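Local structure of endonuclease 8-like L720 (Acanthamoeba polyphaga mimivirus, 4MB7) at residues E11-T16 with I75-Q80; R42-A47 with I97-Y102. The protein is a viral member of the endonuclease VIII-like family, pairing an N-terminal beta-sandwich domain with an H2TH helical domain and a zinc-binding site. All coordinates share one frame; numbering follows the deposited sequence. Where two conformers were deposited one is given.

Interaction 1: E11-T16 with I75-Q80; sequences EKIRHT and ILVGNQ. With SO4 (sulfate ion), chain C.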
ATOM      1  N   GLU A  11       4.421  -6.853  -9.116  1.00 15.97           N
ATOM      2  CA  GLU A  11       4.395  -7.871 -10.161  1.00 20.54           C
ATOM      3  C   GLU A  11       5.042  -7.381 -11.456  1.00 22.17           C
ATOM      4  O   GLU A  11       5.589  -8.173 -12.220  1.00 20.02           O
ATOM      5  CB  GLU A  11       2.960  -8.344 -10.420  1.00 22.10           C
ATOM      6  CG  GLU A  11       2.350  -9.111  -9.251  1.00 21.75           C
ATOM      7  CD  GLU A  11       0.897  -9.482  -9.483  1.00 37.95           C
ATOM      8  OE1 GLU A  11       0.249  -8.850 -10.343  1.00 33.09           O
ATOM      9  OE2 GLU A  11       0.404 -10.409  -8.806  1.00 39.00           O
ATOM     10  N   LYS A  12       4.992  -6.072 -11.687  1.00 17.14           N
ATOM     11  CA  LYS A  12       5.559  -5.491 -12.900  1.00 24.59           C
ATOM     12  C   LYS A  12       7.082  -5.367 -12.865  1.00 28.48           C
ATOM     13  O   LYS A  12       7.731  -5.411 -13.906  1.00 22.03           O
ATOM     14  CB  LYS A  12       4.944  -4.117 -13.185  1.00 20.61           C
ATOM     15  CG  LYS A  12       3.537  -4.160 -13.763  1.00 33.95           C
ATOM     16  CD  LYS A  12       3.005  -2.755 -14.008  1.00 37.10           C
ATOM     17  CE  LYS A  12       1.599  -2.780 -14.586  1.00 38.42           C
ATOM     18  NZ  LYS A  12       1.067  -1.406 -14.801  1.00 50.48           N
ATOM     19  N   ILE A  13       7.655  -5.212 -11.675  1.00 21.31           N
ATOM     20  CA  ILE A  13       9.082  -4.913 -11.572  1.00 19.51           C
ATOM     21  C   ILE A  13       9.932  -6.039 -10.984  1.00 21.06           C
ATOM     22  O   ILE A  13      11.160  -5.978 -11.031  1.00 20.79           O
ATOM     23  CB  ILE A  13       9.328  -3.634 -10.744  1.00 19.24           C
ATOM     24  CG1 ILE A  13       8.939  -3.868  -9.282  1.00 21.61           C
ATOM     25  CG2 ILE A  13       8.556  -2.461 -11.328  1.00 24.01           C
ATOM     26  CD1 ILE A  13       8.915  -2.606  -8.448  1.00 24.30           C
ATOM     27  N   ARG A  14       9.286  -7.066 -10.439  1.00 18.48           N
ATOM     28  CA  ARG A  14      10.007  -8.093  -9.686  1.00 21.18           C
ATOM     29  C   ARG A  14      10.961  -8.939 -10.533  1.00 30.80           C
ATOM     30  O   ARG A  14      11.854  -9.596 -10.001  1.00 23.47           O
ATOM     31  CB  ARG A  14       9.040  -8.996  -8.914  1.00 19.80           C
ATOM     32  CG  ARG A  14       8.106  -9.822  -9.779  1.00 23.25           C
ATOM     33  CD  ARG A  14       7.309 -10.793  -8.922  1.00 29.57           C
ATOM     34  NE  ARG A  14       6.221 -11.425  -9.661  1.00 38.53           N
ATOM     35  CZ  ARG A  14       5.375 -12.307  -9.135  0.36 25.47           C
ATOM     36  NH1 ARG A  14       5.493 -12.667  -7.865  0.80 54.91           N
ATOM     37  NH2 ARG A  14       4.411 -12.829  -9.881  0.93 42.57           N
ATOM     38  N   HIS A  15      10.771  -8.928 -11.847  0.60 19.69           N
ATOM     39  CA  HIS A  15      11.634  -9.709 -12.727  0.60 23.98           C
ATOM     40  C   HIS A  15      12.923  -8.966 -13.075  0.60 15.11           C
ATOM     41  O   HIS A  15      13.632  -9.330 -14.013  0.60 49.07           O
ATOM     42  CB  HIS A  15      10.880 -10.153 -13.983  0.60 40.68           C
ATOM     43  CG  HIS A  15       9.823 -11.177 -13.713  0.60 43.56           C
ATOM     44  ND1 HIS A  15       8.487 -10.856 -13.596  0.60 40.02           N
ATOM     45  CD2 HIS A  15       9.907 -12.514 -13.519  0.60 52.02           C
ATOM     46  CE1 HIS A  15       7.793 -11.955 -13.351  0.60 35.63           C
ATOM     47  NE2 HIS A  15       8.631 -12.974 -13.300  0.60 48.15           N
ATOM     48  N   THR A  16      13.218  -7.922 -12.306  1.00 25.33           N
ATOM     49  CA  THR A  16      14.521  -7.269 -12.358  1.00 24.27           C
ATOM     50  C   THR A  16      15.471  -7.924 -11.358  1.00 26.63           C
ATOM     51  O   THR A  16      16.648  -7.577 -11.282  1.00 19.36           O
ATOM     52  CB  THR A  16      14.419  -5.761 -12.061  1.00 30.62           C
ATOM     53  OG1 THR A  16      13.711  -5.556 -10.831  1.00 19.43           O
ATOM     54  CG2 THR A  16      13.691  -5.042 -13.189  1.00 25.79           C
ATOM     55  N   ILE A  75       6.370   3.353  -9.747  1.00 21.31           N
ATOM     56  CA  ILE A  75       7.673   2.861 -10.170  1.00 19.07           C
ATOM     57  C   ILE A  75       7.502   2.304 -11.578  1.00 28.90           C
ATOM     58  O   ILE A  75       6.761   1.344 -11.782  1.00 31.00           O
ATOM     59  CB  ILE A  75       8.198   1.748  -9.248  1.00 18.64           C
ATOM     60  CG1 ILE A  75       8.194   2.207  -7.788  1.00 20.37           C
ATOM     61  CG2 ILE A  75       9.601   1.326  -9.679  1.00 20.96           C
ATOM     62  CD1 ILE A  75       8.639   1.136  -6.810  1.00 18.64           C
ATOM     63  N   LEU A  76       8.175   2.909 -12.551  1.00 19.97           N
ATOM     64  CA  LEU A  76       7.962   2.543 -13.951  1.00 23.94           C
ATOM     65  C   LEU A  76       9.157   1.836 -14.584  1.00 29.16           C
ATOM     66  O   LEU A  76      10.309   2.199 -14.349  1.00 21.96           O
ATOM     67  CB  LEU A  76       7.588   3.775 -14.782  1.00 28.35           C
ATOM     68  CG  LEU A  76       6.308   4.512 -14.380  1.00 48.21           C
ATOM     69  CD1 LEU A  76       6.056   5.692 -15.305  1.00 44.61           C
ATOM     70  CD2 LEU A  76       5.115   3.568 -14.374  1.00 44.23           C
ATOM     71  N   VAL A  77       8.863   0.825 -15.396  1.00 26.01           N
ATOM     72  CA  VAL A  77       9.887   0.111 -16.147  1.00 22.65           C
ATOM     73  C   VAL A  77      10.003   0.689 -17.553  1.00 23.83           C
ATOM     74  O   VAL A  77       9.014   0.759 -18.282  1.00 33.28           O
ATOM     75  CB  VAL A  77       9.558  -1.388 -16.259  1.00 41.34           C
ATOM     76  CG1 VAL A  77      10.641  -2.111 -17.044  1.00 38.41           C
ATOM     77  CG2 VAL A  77       9.393  -1.999 -14.877  1.00 32.62           C
ATOM     78  N   GLY A  78      11.208   1.108 -17.927  1.00 20.88           N
ATOM     79  CA  GLY A  78      11.444   1.661 -19.248  1.00 26.69           C
ATOM     80  C   GLY A  78      12.851   1.402 -19.755  1.00 23.15           C
ATOM     81  O   GLY A  78      13.484   0.416 -19.378  1.00 26.71           O
ATOM     82  N   ASN A  79      13.337   2.287 -20.620  1.00 22.87           N
ATOM     83  CA  ASN A  79      14.704   2.192 -21.123  1.00 22.69           C
ATOM     84  C   ASN A  79      15.419   3.540 -21.106  1.00 39.46           C
ATOM     85  O   ASN A  79      14.892   4.520 -20.582  1.00 37.43           O
ATOM     86  CB  ASN A  79      14.740   1.566 -22.525  1.00 28.31           C
ATOM     87  CG  ASN A  79      13.953   2.363 -23.549  1.00 39.10           C
ATOM     88  OD1 ASN A  79      14.297   3.500 -23.868  1.00 34.51           O
ATOM     89  ND2 ASN A  79      12.902   1.758 -24.086  1.00 30.52           N
ATOM     90  N   GLN A  80      16.619   3.585 -21.680  1.00 37.75           N
ATOM     91  CA  GLN A  80      17.431   4.802 -21.678  1.00 49.07           C
ATOM     92  C   GLN A  80      16.794   5.966 -22.437  1.00 58.74           C
ATOM     93  O   GLN A  80      17.095   7.129 -22.164  1.00 62.71           O
ATOM     94  CB  GLN A  80      18.829   4.524 -22.238  1.00 61.18           C
ATOM     95  CG  GLN A  80      19.749   3.784 -21.285  1.00 48.72           C
TER
HETATM   96  S   SO4 C 302      -3.000  -0.059 -15.734  0.60 64.13           S
HETATM   97  O1  SO4 C 302      -3.435  -0.911 -16.856  0.60 39.16           O
HETATM   98  O2  SO4 C 302      -2.659   1.271 -16.269  0.60 59.74           O
HETATM   99  O3  SO4 C 302      -4.123   0.072 -14.783  0.60 48.80           O
HETATM  100  O4  SO4 C 302      -1.813  -0.644 -15.092  0.60 33.17           O

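Interaction 2: R42-A47 with I97-Y102; sequences RKWWFA and IVLRWY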
ATOM      1  N   ARG A  42      18.619  -8.529  -5.116  1.00 17.60           N
ATOM      2  CA  ARG A  42      18.443  -9.863  -4.559  1.00 15.76           C
ATOM      3  C   ARG A  42      16.976 -10.274  -4.484  1.00 25.23           C
ATOM      4  O   ARG A  42      16.627 -11.405  -4.820  1.00 24.57           O
ATOM      5  CB  ARG A  42      19.087  -9.949  -3.170  1.00 19.39           C
ATOM      6  CG  ARG A  42      18.864 -11.276  -2.452  1.00 26.16           C
ATOM      7  CD  ARG A  42      19.398 -12.451  -3.263  1.00 33.59           C
ATOM      8  NE  ARG A  42      19.151 -13.727  -2.596  1.00 45.60           N
ATOM      9  CZ  ARG A  42      18.046 -14.450  -2.745  1.00 55.31           C
ATOM     10  NH1 ARG A  42      17.075 -14.026  -3.541  1.00 44.30           N
ATOM     11  NH2 ARG A  42      17.911 -15.599  -2.098  1.00 41.73           N
ATOM     12  N   LYS A  43      16.118  -9.352  -4.053  1.00 19.78           N
ATOM     13  CA  LYS A  43      14.715  -9.681  -3.820  1.00 31.95           C
ATOM     14  C   LYS A  43      13.814  -8.446  -3.744  1.00 26.71           C
ATOM     15  O   LYS A  43      14.213  -7.405  -3.223  1.00 18.74           O
ATOM     16  CB  LYS A  43      14.583 -10.497  -2.527  1.00 26.21           C
ATOM     17  CG  LYS A  43      13.192 -11.051  -2.265  1.00 37.96           C
ATOM     18  N   TRP A  44      12.604  -8.576  -4.281  1.00 16.98           N
ATOM     19  CA  TRP A  44      11.546  -7.596  -4.074  1.00 13.99           C
ATOM     20  C   TRP A  44      10.472  -8.222  -3.194  1.00 13.72           C
ATOM     21  O   TRP A  44      10.213  -9.421  -3.283  1.00 18.33           O
ATOM     22  CB  TRP A  44      10.879  -7.211  -5.398  1.00 16.10           C
ATOM     23  CG  TRP A  44      11.717  -6.453  -6.376  1.00 18.91           C
ATOM     24  CD1 TRP A  44      12.508  -6.978  -7.357  1.00 17.22           C
ATOM     25  CD2 TRP A  44      11.809  -5.027  -6.508  1.00 14.02           C
ATOM     26  NE1 TRP A  44      13.102  -5.969  -8.077  1.00 19.65           N
ATOM     27  CE2 TRP A  44      12.688  -4.763  -7.576  1.00 16.44           C
ATOM     28  CE3 TRP A  44      11.242  -3.951  -5.818  1.00 17.73           C
ATOM     29  CZ2 TRP A  44      13.013  -3.464  -7.971  1.00 20.31           C
ATOM     30  CZ3 TRP A  44      11.567  -2.665  -6.210  1.00 24.60           C
ATOM     31  CH2 TRP A  44      12.442  -2.432  -7.278  1.00 22.55           C
ATOM     32  N   TRP A  45       9.846  -7.411  -2.349  1.00 15.85           N
ATOM     33  CA  TRP A  45       8.606  -7.809  -1.692  1.00 18.38           C
ATOM     34  C   TRP A  45       7.812  -6.572  -1.293  1.00 18.91           C
ATOM     35  O   TRP A  45       8.322  -5.454  -1.357  1.00 15.17           O
ATOM     36  CB  TRP A  45       8.853  -8.744  -0.494  1.00 16.39           C
ATOM     37  CG  TRP A  45       9.437  -8.099   0.738  1.00 14.01           C
ATOM     38  CD1 TRP A  45       8.768  -7.763   1.882  1.00 17.38           C
ATOM     39  CD2 TRP A  45      10.809  -7.749   0.961  1.00 14.01           C
ATOM     40  NE1 TRP A  45       9.638  -7.212   2.796  1.00 19.19           N
ATOM     41  CE2 TRP A  45      10.895  -7.193   2.255  1.00 21.01           C
ATOM     42  CE3 TRP A  45      11.972  -7.842   0.188  1.00 17.54           C
ATOM     43  CZ2 TRP A  45      12.099  -6.733   2.792  1.00 19.48           C
ATOM     44  CZ3 TRP A  45      13.163  -7.385   0.723  1.00 28.42           C
ATOM     45  CH2 TRP A  45      13.217  -6.838   2.012  1.00 25.95           C
ATOM     46  N   PHE A  46       6.557  -6.771  -0.911  1.00 13.77           N
ATOM     47  CA  PHE A  46       5.715  -5.653  -0.511  1.00 13.45           C
ATOM     48  C   PHE A  46       4.826  -6.026   0.666  1.00 21.27           C
ATOM     49  O   PHE A  46       4.485  -7.191   0.858  1.00 15.94           O
ATOM     50  CB  PHE A  46       4.865  -5.158  -1.689  1.00 13.38           C
ATOM     51  CG  PHE A  46       3.705  -6.056  -2.027  1.00 14.00           C
ATOM     52  CD1 PHE A  46       3.872  -7.140  -2.874  1.00 15.77           C
ATOM     53  CD2 PHE A  46       2.443  -5.809  -1.503  1.00 23.54           C
ATOM     54  CE1 PHE A  46       2.805  -7.969  -3.184  1.00 18.14           C
ATOM     55  CE2 PHE A  46       1.375  -6.632  -1.808  1.00 21.87           C
ATOM     56  CZ  PHE A  46       1.556  -7.714  -2.648  1.00 18.28           C
ATOM     57  N   ALA A  47       4.462  -5.022   1.454  1.00 16.01           N
ATOM     58  CA  ALA A  47       3.568  -5.211   2.584  1.00 16.38           C
ATOM     59  C   ALA A  47       2.803  -3.918   2.800  1.00 22.10           C
ATOM     60  O   ALA A  47       3.388  -2.897   3.157  1.00 17.30           O
ATOM     61  CB  ALA A  47       4.354  -5.581   3.827  1.00 21.16           C
ATOM     62  N   ILE A  97      17.428  -2.389 -18.872  1.00 25.98           N
ATOM     63  CA  ILE A  97      16.173  -2.002 -18.236  1.00 28.74           C
ATOM     64  C   ILE A  97      16.416  -0.808 -17.319  1.00 30.32           C
ATOM     65  O   ILE A  97      17.413  -0.765 -16.600  1.00 29.43           O
ATOM     66  CB  ILE A  97      15.565  -3.170 -17.432  1.00 32.78           C
ATOM     67  CG1 ILE A  97      15.007  -4.231 -18.381  1.00 41.60           C
ATOM     68  CG2 ILE A  97      14.471  -2.678 -16.489  1.00 28.17           C
ATOM     69  CD1 ILE A  97      14.304  -5.365 -17.676  1.00 48.43           C
ATOM     70  N   VAL A  98      15.519   0.172 -17.361  1.00 21.49           N
ATOM     71  CA  VAL A  98      15.629   1.338 -16.488  1.00 21.92           C
ATOM     72  C   VAL A  98      14.394   1.487 -15.602  1.00 21.10           C
ATOM     73  O   VAL A  98      13.270   1.567 -16.094  1.00 27.60           O
ATOM     74  CB  VAL A  98      15.842   2.636 -17.292  1.00 33.73           C
ATOM     75  CG1 VAL A  98      15.925   3.834 -16.354  1.00 24.49           C
ATOM     76  CG2 VAL A  98      17.101   2.537 -18.141  1.00 25.41           C
ATOM     77  N   LEU A  99      14.613   1.516 -14.291  1.00 21.03           N
ATOM     78  CA  LEU A  99      13.532   1.720 -13.335  1.00 18.79           C
ATOM     79  C   LEU A  99      13.467   3.184 -12.913  1.00 21.94           C
ATOM     80  O   LEU A  99      14.484   3.783 -12.562  1.00 22.34           O
ATOM     81  CB  LEU A  99      13.729   0.828 -12.107  1.00 19.97           C
ATOM     82  CG  LEU A  99      13.694  -0.682 -12.347  1.00 28.11           C
ATOM     83  CD1 LEU A  99      14.118  -1.435 -11.096  1.00 25.06           C
ATOM     84  CD2 LEU A  99      12.312  -1.123 -12.796  1.00 33.96           C
ATOM     85  N   ARG A 100      12.267   3.757 -12.944  1.00 18.96           N
ATOM     86  CA  ARG A 100      12.093   5.166 -12.600  1.00 21.74           C
ATOM     87  C   ARG A 100      11.043   5.377 -11.511  1.00 20.75           C
ATOM     88  O   ARG A 100       9.908   4.914 -11.633  1.00 19.83           O
ATOM     89  CB  ARG A 100      11.743   5.985 -13.846  1.00 25.15           C
ATOM     90  CG  ARG A 100      12.831   5.976 -14.912  1.00 30.61           C
ATOM     91  CD  ARG A 100      12.515   6.937 -16.049  1.00 30.43           C
ATOM     92  NE  ARG A 100      13.668   7.153 -16.921  0.70 30.14           N
ATOM     93  CZ  ARG A 100      14.022   6.339 -17.911  0.36 35.92           C
ATOM     94  NH1 ARG A 100      13.318   5.242 -18.155  0.70 43.58           N
ATOM     95  NH2 ARG A 100      15.087   6.617 -18.653  1.00 45.76           N
ATOM     96  N   TRP A 101      11.440   6.078 -10.452  1.00 18.05           N
ATOM     97  CA  TRP A 101      10.554   6.401  -9.335  1.00 16.70           C
ATOM     98  C   TRP A 101       9.925   7.780  -9.516  1.00 21.71           C
ATOM     99  O   TRP A 101      10.621   8.753  -9.799  1.00 21.29           O
ATOM    100  CB  TRP A 101      11.338   6.387  -8.017  1.00 16.59           C
ATOM    101  CG  TRP A 101      11.487   5.039  -7.369  1.00 15.91           C
ATOM    102  CD1 TRP A 101      10.835   4.593  -6.253  1.00 14.89           C
ATOM    103  CD2 TRP A 101      12.353   3.970  -7.780  1.00 16.59           C
ATOM    104  NE1 TRP A 101      11.234   3.314  -5.950  1.00 14.82           N
ATOM    105  CE2 TRP A 101      12.164   2.908  -6.872  1.00 15.60           C
ATOM    106  CE3 TRP A 101      13.262   3.806  -8.830  1.00 22.03           C
ATOM    107  CZ2 TRP A 101      12.852   1.698  -6.981  1.00 16.42           C
ATOM    108  CZ3 TRP A 101      13.947   2.603  -8.937  1.00 20.19           C
ATOM    109  CH2 TRP A 101      13.737   1.565  -8.019  1.00 17.29           C
ATOM    110  N   TYR A 102       8.609   7.863  -9.338  1.00 18.68           N
ATOM    111  CA  TYR A 102       7.906   9.143  -9.391  1.00 18.84           C
ATOM    112  C   TYR A 102       7.040   9.347  -8.154  1.00 18.08           C
ATOM    113  O   TYR A 102       6.371   8.418  -7.707  1.00 17.70           O
ATOM    114  CB  TYR A 102       7.029   9.228 -10.639  1.00 24.46           C
ATOM    115  CG  TYR A 102       7.802   9.205 -11.933  1.00 28.80           C
ATOM    116  CD1 TYR A 102       8.292  10.377 -12.491  1.00 25.08           C
ATOM    117  CD2 TYR A 102       8.045   8.010 -12.596  1.00 29.00           C
ATOM    118  CE1 TYR A 102       9.004  10.360 -13.678  1.00 34.89           C
ATOM    119  CE2 TYR A 102       8.756   7.982 -13.783  1.00 33.66           C
ATOM    120  CZ  TYR A 102       9.232   9.160 -14.319  1.00 34.32           C
ATOM    121  OH  TYR A 102       9.941   9.138 -15.499  1.00 40.21           O
TER

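Interaction 1: E11-T16 with I75-Q80
A helix laid against the edge of a beta-sandwich is the arrangement here, in the N-terminal domain of this family: I13, on helix 5-13, meets I75 and V77 of strand 73-78. The principle at work is strand alternation, for these alternate residues of one strand both turn towards the helix and receive one residue of it. I13 divides its branches between the two. With chi1 at 67°, its CG1 lies between the backbone N and the carbonyl carbon, which sends the long arm to I75 and leaves CG2 for V77. I13 CD1 lies 4.1 Å from I75 CD1, the two side chains crossing at about a right angle, whereas I13 CG2 comes to 3.7 Å from V77 CG2. That same V77 methyl also lies 3.9 Å from K12 O, so it covers backbone as well as side chain. No hydrogen bond joins the segments. The polar work is done alongside: I13 O receives two bonds from T16, one from OG1 at 2.6 Å, nearly in line with the carbonyl (171°), and one from N at 3.1 Å, which close the short 3-10 turn that follows I13. K12, its chain fully extended, carries NZ away from I13 into an exposed position, where it donates to sulfate O4 at 3.0 Å; R5 and R229 bind the same ion, probably a crystallisation component. Helix 5-13 thus touches both strand 40-47, through I13 on W44, and strand 73-78, each an outermost strand of its four-stranded antiparallel sheet.

Interaction 2: R42-A47 with I97-Y102
W44 pushes the far end of its indole towards the L99 side chain, its CZ2 coming 3.9 Å from L99 CD1. Their strands, 40-47 and 98-102, belong to different antiparallel sheets, and the contact is part of the buried interior of the beta-sandwich. It is a worked example of how a large aromatic residue spans two layers: the CA atoms of W44 and L99, the nearest pair across the segments, are 13.3 Å apart, and the gap is bridged wholly by side chains arriving from opposite directions. W101, two residues further along strand 98-102, joins in, with its CZ2 4.2 Å from W44 CH2. Both partners stand at the edge of the W44 ring, close to its plane; the two indole planes are inclined by about 20°. W44 holds CG anti to its carbonyl carbon (chi1 -67°), and chi2 near 90° turns the six-membered ring towards the other sheet. On the W44 strand, R42 and K43 both face M54, a classic beta bulge shortly before the tryptophan. The buried nitrogens are satisfied beyond the two segments. W44 NE1 bonds to T16 OG1, which limits rotation of the indole about its CB-CG bond, while W101 NE1, on the same long side of its indole as the touching CZ2, donates to the hydroxyl oxygen OG1 of T67.

From the N terminus the chain first lays down 11-16, then 42-47, returns to 11-16 at 75-80, which closes the loop of interaction 1, and finally meets 42-47 at 97-102, which closes that of interaction 2. The two loops therefore cross, each holding one segment of the other. Their centres lie only 7 Å apart. Strands 73-78 and 98-102 are antiparallel neighbours, joined by L76 N to R100 O and G78 N to V98 O, both probable hydrogen bonds of 2.8 Å. Packing continues where I13 CD1 touches W44 CZ3 at 3.5 Å. I13 and W44 thus join the helix to the interior between the two sheets, while V77 and K12 stay at the surface.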